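Local coordinates for DUF4276 family protein (Pyrococcus horikoshii, PDB 2P62), which is of unknown function but forms a two-fold symmetric pair in the crystal, joined in part by helices, at the interface of chains A and B. Coordinates in Å, arbitrary orientation; residue numbers count along the deposited sequence, not the author numbering. Chains: chain A/B, Hypothetical protein PH0156.

The interface of chains A and B. Residues chain A 169, 195, 198; chain B 180, 184, 188, 191.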
# COMPACT_ATOMS: atom_id res chain seq x y z
N TYR A 169 11.10 6.66 22.19
CA TYR A 169 11.47 5.28 21.96
C TYR A 169 12.96 5.11 22.24
O TYR A 169 13.39 5.19 23.39
CB TYR A 169 11.07 4.83 20.54
CG TYR A 169 9.58 4.53 20.44
CD1 TYR A 169 8.63 5.55 20.56
CD2 TYR A 169 9.12 3.21 20.41
CE1 TYR A 169 7.26 5.26 20.68
CE2 TYR A 169 7.75 2.91 20.52
CZ TYR A 169 6.83 3.94 20.67
OH TYR A 169 5.49 3.65 20.89
N ILE A 195 4.04 1.97 14.75
CA ILE A 195 3.71 1.46 16.06
C ILE A 195 3.51 2.61 17.04
O ILE A 195 2.56 2.61 17.83
CB ILE A 195 4.82 0.55 16.58
CG1 ILE A 195 4.97 -0.65 15.64
CG2 ILE A 195 4.54 0.14 18.01
CD1 ILE A 195 6.17 -1.54 15.94
N ASP A 198 0.28 4.09 16.38
CA ASP A 198 -0.79 3.10 16.31
C ASP A 198 -1.46 3.15 14.94
O ASP A 198 -2.68 3.24 14.83
CB ASP A 198 -1.83 3.35 17.41
CG ASP A 198 -2.74 2.14 17.65
OD1 ASP A 198 -3.91 2.33 18.05
OD2 ASP A 198 -2.28 0.99 17.44
N LYS B 180 5.59 1.98 24.26
CA LYS B 180 4.23 2.27 23.84
C LYS B 180 3.34 2.47 25.06
O LYS B 180 2.32 3.15 25.00
CB LYS B 180 3.69 1.13 22.97
CG LYS B 180 2.38 1.43 22.24
CD LYS B 180 1.88 0.18 21.53
CE LYS B 180 0.57 0.41 20.76
NZ LYS B 180 0.72 1.31 19.58
N LEU B 184 1.45 -4.77 22.67
CA LEU B 184 1.47 -4.59 21.23
C LEU B 184 0.27 -5.26 20.57
O LEU B 184 -0.24 -6.28 21.06
CB LEU B 184 2.75 -5.19 20.65
CG LEU B 184 4.07 -4.59 21.13
CD1 LEU B 184 5.23 -5.33 20.48
CD2 LEU B 184 4.12 -3.11 20.78
N ASP B 188 0.96 -4.26 15.17
CA ASP B 188 2.29 -3.73 15.50
C ASP B 188 3.35 -4.80 15.20
O ASP B 188 4.44 -4.47 14.73
CB ASP B 188 2.42 -3.34 16.99
CG ASP B 188 1.51 -2.19 17.40
OD1 ASP B 188 1.35 -1.22 16.63
OD2 ASP B 188 0.97 -2.25 18.53
N HIS B 191 4.62 -4.85 11.93
CA HIS B 191 5.65 -3.87 11.62
C HIS B 191 7.04 -4.30 12.07
O HIS B 191 8.05 -3.86 11.52
CB HIS B 191 5.26 -2.50 12.17
CG HIS B 191 4.11 -1.87 11.43
ND1 HIS B 191 4.22 -1.46 10.12
CD2 HIS B 191 2.83 -1.66 11.79
CE1 HIS B 191 3.04 -1.01 9.70
NE2 HIS B 191 2.18 -1.12 10.70
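A helix C-terminus capped across a subunit boundary marks this patch of the two-fold interface, which need not be that of a biological dimer: the end of helix 186-196 of chain A receives a lysine from the end of helix 171-180 of chain B. B:Lys180 leaves its backbone with CG anti to the backbone N (chi1 -168°), runs extended through the next two torsions and bends at chi4 (68°), which turns the ammonium toward chain A. There B:Lys180 NZ donates a hydrogen bond of 2.9 Å to the carbonyl O of A:Ile195, lying in the carbonyl plane with a C=O...N angle of 153°. Two carboxylates flank the same nitrogen with longer salt bridges, A:Asp198 OD2 at 3.7 Å from B:Lys180 NZ across the interface and B:Asp188 OD2, also 3.7 Å from B:Lys180 NZ, within chain B. The lysine charge probably eases repulsion between the two acids, whose A:Asp198 OD2 and B:Asp188 OD1 lie 4.3 Å apart, and both acids together with the helix end would help keep it protonated. An alanine in place of B:Lys180 would probably leave the A:Ile195 carbonyl without this donor and the two neighbouring aspartates without the positive charge they share. Near the root of the lysine, A:Tyr169 runs alongside, its phenol OH 3.5 Å from B:Lys180 CA. The A:Ile195 side chain lies at a slant over B:Asp188, its CG2 3.7 Å from the carboxylate OD1 of B:Asp188, while CD1 reaches the backbone O of B:Asp188. The A:Ile195 and B:His191 side chains run antiparallel past one another, with CG1 of A:Ile195 3.9 Å from CB of B:His191. Symmetry repeats the patch with the chains exchanged, and helix 186-196 of each chain thus packs against its counterpart in the helical region that follows the strand-rich N-terminal part of the chain.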